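Local coordinates for aldehyde dehydrogenase (Listeria monocytogenes, PDB 3K9D), which is probably an oxidoreductase that acts on aldehyde or oxo groups with NAD or NADP as electron acceptor, at residues V262-V267 against F349-T354; A266-F271 against A276-D281. All coordinates share one frame; numbering follows the deposited sequence.

In the fold
Contacts 1 and 2 use overlapping segments of helix 261-273, with Ala266 and Val267 common to both, and both reach the same parallel sheet. Contact 1 sets the start of the helix against strand 346-352; contact 2 sets its later part against the edge strand 276-278. Their centres are 11 Å apart and the two join directly: Phe349 CZ of contact 1 is 3.7 Å from Ile268 CG1 of contact 2, and Phe349 CD1 is 3.9 Å from Phe278 CE1. Phe349 thus links the apolar parts of the two contacts. The centres of contacts 1 and 2 lie about 30 and 29 Å from that of the chain, and neither contact includes a bound ligand.

Contact 1 (V262-V267 against F349-T354); sequences VNKEAV and FYTAET
The ring of Phe349 meets Val267 at its edge: Val267 CG1 lies near the ring plane, 4.0 Å from Phe349 CE1. Lys264 approaches the ring obliquely, neither squarely over a face nor in the plane, with NZ 3.9 Å from Phe349 CE2. Phe349 has CG anti to the backbone N (chi1 -168°), which extends the ring from the strand to the helix, where both residues can touch it. The axes of the short segments 262-267 and 349-352 approach to 9.1 Å at 149°, so the helix runs roughly antiparallel to the strand it packs on. This is the helix of a beta-alpha-beta crossover: it follows strand 256-260 and returns the chain to parallel strand 276-278, passing strand 346-352 on the way. The Lys264 chain is extended through its first three torsions and bends only at the last (chi4 82°), crossing Thr351 at about a right angle. Its CD is 3.5 Å from Thr351 OG1, and NZ gives that hydroxyl a weak hydrogen bond of 3.3 Å; the stronger partner of the ammonium group is Glu328, through a salt bridge. Near the N-terminal end of the helix one water accepts from Val262 N at 3.2 Å and donates to Glu353 O at 2.6 Å, bridging the two backbones beyond the apolar contact.

Contact 2 (A266-F271 against A276-D281); sequences AVIAEF and AHFLSD
Helix 266-271 and strand 276-278 run at 123° with axes 8.5 Å apart at closest, and the backbones join where Ala276 N donates to Phe271 O over 2.9 Å. The donor stands above the carbonyl plane instead of on a lone pair. The turn spanned by this bond brings the Ala276 methyl beside the Phe271 backbone, with Ala276 CB only 3.2 Å from Phe271 O, and places the two CB atoms 3.9 Å apart.

Farther along the strand, the Phe278 ring is approached in two distinct ways. Ile268 CG2 sits over one face, displaced toward the rim, 3.9 Å from the ring centroid and 21° off the normal, which makes a CH-pi contact. Phe271 CB instead comes in at the edge, near the ring plane, 3.7 Å from Phe278 CE2. Phe278 has CG anti to its carbonyl carbon and beside the backbone N (chi1 -75°), a setting that delivers its CE2-CZ rim to both helix residues at once. Ile268 adds its other branch, CG1 lying 3.9 Å from Phe278 CZ. The Phe271 ring itself leads away from the strand segment and stands oblique to both Ala276 and Phe278; the Phe271 side chain also packs on Val257 of strand 256-260 and on Ile326 of strand 324-328, the strand next to 276-278, and Phe278 also rests on Ile326.

A backbone bond from residue i+5 to residue i, with apolar contact between the same two residues, is consistent with a Schellman motif at the helix C-terminus. Here the turn leads helix 261-273 into strand 276-278, which completes a beta-alpha-beta unit at the edge of a seven-stranded parallel sheet that probably forms the core of the catalytic domain, as in other aldehyde dehydrogenases.

Contact 1 (V262-V267 against F349-T354)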
loop_
_atom_site.group_PDB
_atom_site.type_symbol
_atom_site.label_atom_id
_atom_site.label_comp_id
_atom_site.label_asym_id
_atom_site.label_seq_id
_atom_site.Cartn_x
_atom_site.Cartn_y
_atom_site.Cartn_z
ATOM N N VAL A 262 -15.832 -29.243 27.789
ATOM C CA VAL A 262 -17.110 -29.954 27.742
ATOM C C VAL A 262 -17.319 -30.680 26.410
ATOM O O VAL A 262 -18.069 -31.651 26.339
ATOM C CB VAL A 262 -18.341 -29.028 28.055
ATOM C CG1 VAL A 262 -18.337 -28.571 29.508
ATOM C CG2 VAL A 262 -18.402 -27.840 27.108
ATOM N N ASN A 263 -16.623 -30.221 25.371
ATOM C CA ASN A 263 -16.803 -30.730 24.033
ATOM C C ASN A 263 -15.648 -31.607 23.558
ATOM O O ASN A 263 -15.694 -32.134 22.449
ATOM C CB ASN A 263 -17.004 -29.558 23.077
ATOM C CG ASN A 263 -18.125 -29.790 22.092
ATOM O OD1 ASN A 263 -18.910 -30.732 22.220
ATOM N ND2 ASN A 263 -18.207 -28.926 21.104
ATOM N N LYS A 264 -14.632 -31.768 24.400
ATOM C CA LYS A 264 -13.341 -32.362 23.988
ATOM C C LYS A 264 -13.481 -33.832 23.578
ATOM O O LYS A 264 -13.122 -34.197 22.464
ATOM C CB LYS A 264 -12.313 -32.219 25.113
ATOM C CG LYS A 264 -10.964 -32.861 24.820
ATOM C CD LYS A 264 -10.059 -32.805 26.022
ATOM C CE LYS A 264 -8.920 -33.808 25.871
ATOM N NZ LYS A 264 -7.818 -33.275 25.024
ATOM N N GLU A 265 -14.025 -34.646 24.486
ATOM C CA GLU A 265 -14.377 -36.047 24.218
ATOM C C GLU A 265 -15.134 -36.243 22.914
ATOM O O GLU A 265 -14.762 -37.091 22.109
ATOM C CB GLU A 265 -15.235 -36.614 25.347
ATOM C CG GLU A 265 -14.492 -37.464 26.340
ATOM C CD GLU A 265 -15.430 -38.201 27.285
ATOM O OE1 GLU A 265 -15.283 -38.025 28.511
ATOM O OE2 GLU A 265 -16.320 -38.939 26.810
ATOM N N ALA A 266 -16.190 -35.456 22.716
ATOM C CA ALA A 266 -17.015 -35.550 21.508
ATOM C C ALA A 266 -16.239 -35.208 20.235
ATOM O O ALA A 266 -16.383 -35.883 19.207
ATOM C CB ALA A 266 -18.243 -34.660 21.645
ATOM N N VAL A 267 -15.404 -34.170 20.322
ATOM C CA VAL A 267 -14.561 -33.732 19.211
ATOM C C VAL A 267 -13.468 -34.758 18.851
ATOM O O VAL A 267 -13.266 -35.079 17.669
ATOM C CB VAL A 267 -13.947 -32.313 19.473
ATOM C CG1 VAL A 267 -12.905 -31.982 18.429
ATOM C CG2 VAL A 267 -15.060 -31.249 19.433
ATOM N N PHE A 349 -3.537 -29.708 19.064
ATOM C CA PHE A 349 -4.866 -29.791 19.675
ATOM C C PHE A 349 -4.847 -29.206 21.098
ATOM O O PHE A 349 -4.225 -29.773 21.993
ATOM C CB PHE A 349 -5.338 -31.248 19.703
ATOM C CG PHE A 349 -6.796 -31.419 20.040
ATOM C CD1 PHE A 349 -7.726 -31.683 19.038
ATOM C CD2 PHE A 349 -7.241 -31.354 21.370
ATOM C CE1 PHE A 349 -9.054 -31.841 19.336
ATOM C CE2 PHE A 349 -8.585 -31.509 21.671
ATOM C CZ PHE A 349 -9.482 -31.771 20.662
ATOM N N TYR A 350 -5.536 -28.082 21.297
ATOM C CA TYR A 350 -5.568 -27.401 22.603
ATOM C C TYR A 350 -6.932 -27.522 23.268
ATOM O O TYR A 350 -7.969 -27.516 22.595
ATOM C CB TYR A 350 -5.291 -25.907 22.457
ATOM C CG TYR A 350 -3.918 -25.496 21.974
ATOM C CD1 TYR A 350 -2.889 -25.226 22.883
ATOM C CD2 TYR A 350 -3.663 -25.322 20.614
ATOM C CE1 TYR A 350 -1.634 -24.800 22.445
ATOM C CE2 TYR A 350 -2.396 -24.930 20.161
ATOM C CZ TYR A 350 -1.394 -24.659 21.081
ATOM O OH TYR A 350 -0.154 -24.252 20.645
ATOM N N THR A 351 -6.921 -27.576 24.594
ATOM C CA THR A 351 -8.141 -27.560 25.397
ATOM C C THR A 351 -8.181 -26.316 26.297
ATOM O O THR A 351 -7.251 -26.046 27.060
ATOM C CB THR A 351 -8.281 -28.841 26.237
ATOM O OG1 THR A 351 -8.087 -29.988 25.391
ATOM C CG2 THR A 351 -9.667 -28.916 26.900
ATOM N N ALA A 352 -9.258 -25.554 26.149
ATOM C CA ALA A 352 -9.559 -24.362 26.947
ATOM C C ALA A 352 -10.844 -24.637 27.727
ATOM O O ALA A 352 -11.539 -25.607 27.420
ATOM C CB ALA A 352 -9.740 -23.174 26.025
ATOM N N GLU A 353 -11.168 -23.809 28.726
ATOM C CA GLU A 353 -12.367 -24.047 29.534
ATOM C C GLU A 353 -13.581 -23.321 28.965
ATOM O O GLU A 353 -14.678 -23.870 28.943
ATOM C CB GLU A 353 -12.182 -23.678 31.018
ATOM C CG GLU A 353 -10.931 -24.212 31.719
ATOM C CD GLU A 353 -10.657 -25.678 31.453
ATOM O OE1 GLU A 353 -11.569 -26.509 31.661
ATOM O OE2 GLU A 353 -9.516 -25.993 31.042
ATOM N N THR A 354 -13.366 -22.087 28.503
ATOM C CA THR A 354 -14.430 -21.197 28.031
ATOM C C THR A 354 -14.098 -20.661 26.631
ATOM O O THR A 354 -12.984 -20.837 26.144
ATOM C CB THR A 354 -14.600 -19.987 28.994
ATOM O OG1 THR A 354 -13.365 -19.254 29.044
ATOM C CG2 THR A 354 -14.972 -20.451 30.425
HETATM O O HOH W 1 -15.576 -26.277 29.066
#

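Contact 2 (A266-F271 against A276-D281)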
loop_
_atom_site.group_PDB
_atom_site.type_symbol
_atom_site.label_atom_id
_atom_site.label_comp_id
_atom_site.label_asym_id
_atom_site.label_seq_id
_atom_site.Cartn_x
_atom_site.Cartn_y
_atom_site.Cartn_z
ATOM N N ALA A 266 -16.190 -35.456 22.716
ATOM C CA ALA A 266 -17.015 -35.550 21.508
ATOM C C ALA A 266 -16.239 -35.208 20.235
ATOM O O ALA A 266 -16.383 -35.883 19.207
ATOM C CB ALA A 266 -18.243 -34.660 21.645
ATOM N N VAL A 267 -15.404 -34.170 20.322
ATOM C CA VAL A 267 -14.561 -33.732 19.211
ATOM C C VAL A 267 -13.468 -34.758 18.851
ATOM O O VAL A 267 -13.266 -35.079 17.669
ATOM C CB VAL A 267 -13.947 -32.313 19.473
ATOM C CG1 VAL A 267 -12.905 -31.982 18.429
ATOM C CG2 VAL A 267 -15.060 -31.249 19.433
ATOM N N ILE A 268 -12.779 -35.269 19.864
ATOM C CA ILE A 268 -11.752 -36.300 19.649
ATOM C C ILE A 268 -12.370 -37.545 18.998
ATOM O O ILE A 268 -11.868 -38.003 17.973
ATOM C CB ILE A 268 -10.968 -36.627 20.955
ATOM C CG1 ILE A 268 -10.182 -35.379 21.395
ATOM C CG2 ILE A 268 -10.049 -37.844 20.762
ATOM C CD1 ILE A 268 -9.183 -35.592 22.478
ATOM N N ALA A 269 -13.495 -38.023 19.541
ATOM C CA ALA A 269 -14.221 -39.173 18.970
ATOM C C ALA A 269 -14.610 -39.000 17.491
ATOM O O ALA A 269 -14.449 -39.916 16.685
ATOM C CB ALA A 269 -15.442 -39.515 19.825
ATOM N N GLU A 270 -15.092 -37.811 17.138
ATOM C CA GLU A 270 -15.445 -37.505 15.762
ATOM C C GLU A 270 -14.231 -37.396 14.846
ATOM O O GLU A 270 -14.263 -37.911 13.713
ATOM C CB GLU A 270 -16.306 -36.244 15.697
ATOM C CG GLU A 270 -16.986 -35.965 14.352
ATOM C CD GLU A 270 -17.913 -37.069 13.866
ATOM O OE1 GLU A 270 -18.460 -37.819 14.695
ATOM O OE2 GLU A 270 -18.073 -37.195 12.630
ATOM N N PHE A 271 -13.171 -36.727 15.325
ATOM C CA PHE A 271 -11.920 -36.633 14.568
ATOM C C PHE A 271 -11.443 -38.051 14.243
ATOM O O PHE A 271 -11.107 -38.347 13.097
ATOM C CB PHE A 271 -10.845 -35.797 15.306
ATOM C CG PHE A 271 -10.734 -34.356 14.812
ATOM C CD1 PHE A 271 -10.306 -34.079 13.510
ATOM C CD2 PHE A 271 -11.061 -33.292 15.645
ATOM C CE1 PHE A 271 -10.207 -32.752 13.037
ATOM C CE2 PHE A 271 -10.957 -31.962 15.197
ATOM C CZ PHE A 271 -10.522 -31.697 13.883
ATOM N N ALA A 276 -8.740 -39.127 11.600
ATOM C CA ALA A 276 -7.620 -38.511 12.323
ATOM C C ALA A 276 -6.960 -39.463 13.324
ATOM O O ALA A 276 -7.633 -40.245 14.012
ATOM C CB ALA A 276 -8.070 -37.244 13.016
ATOM N N HIS A 277 -5.630 -39.387 13.374
ATOM C CA HIS A 277 -4.813 -40.153 14.287
ATOM C C HIS A 277 -4.130 -39.266 15.311
ATOM O O HIS A 277 -3.303 -38.415 14.972
ATOM C CB HIS A 277 -3.748 -40.945 13.528
ATOM C CG HIS A 277 -3.007 -41.924 14.379
ATOM N ND1 HIS A 277 -3.633 -42.961 15.039
ATOM C CD2 HIS A 277 -1.687 -42.047 14.658
ATOM C CE1 HIS A 277 -2.734 -43.673 15.694
ATOM N NE2 HIS A 277 -1.543 -43.148 15.465
ATOM N N PHE A 278 -4.486 -39.493 16.571
ATOM C CA PHE A 278 -3.946 -38.765 17.698
ATOM C C PHE A 278 -2.663 -39.440 18.157
ATOM O O PHE A 278 -2.620 -40.656 18.395
ATOM C CB PHE A 278 -4.975 -38.703 18.829
ATOM C CG PHE A 278 -6.091 -37.731 18.572
ATOM C CD1 PHE A 278 -6.019 -36.434 19.066
ATOM C CD2 PHE A 278 -7.204 -38.103 17.826
ATOM C CE1 PHE A 278 -7.044 -35.526 18.828
ATOM C CE2 PHE A 278 -8.230 -37.205 17.579
ATOM C CZ PHE A 278 -8.149 -35.913 18.085
ATOM N N LEU A 279 -1.612 -38.638 18.238
ATOM C CA LEU A 279 -0.304 -39.103 18.624
ATOM C C LEU A 279 -0.273 -39.239 20.127
ATOM O O LEU A 279 -0.980 -38.511 20.826
ATOM C CB LEU A 279 0.760 -38.104 18.159
ATOM C CG LEU A 279 0.902 -38.000 16.642
ATOM C CD1 LEU A 279 2.028 -37.057 16.305
ATOM C CD2 LEU A 279 1.178 -39.378 16.052
ATOM N N SER A 280 0.550 -40.167 20.615
ATOM C CA SER A 280 0.783 -40.319 22.041
ATOM C C SER A 280 1.771 -39.234 22.444
ATOM O O SER A 280 2.369 -38.607 21.579
ATOM C CB SER A 280 1.358 -41.704 22.341
ATOM O OG SER A 280 2.757 -41.713 22.146
ATOM N N ASP A 281 1.939 -39.013 23.746
ATOM C CA ASP A 281 2.930 -38.049 24.244
ATOM C C ASP A 281 4.314 -38.281 23.629
ATOM O O ASP A 281 4.911 -37.351 23.080
ATOM C CB ASP A 281 2.999 -38.078 25.780
ATOM C CG ASP A 281 4.118 -37.205 26.334
ATOM O OD1 ASP A 281 4.035 -35.962 26.217
ATOM O OD2 ASP A 281 5.087 -37.770 26.880
#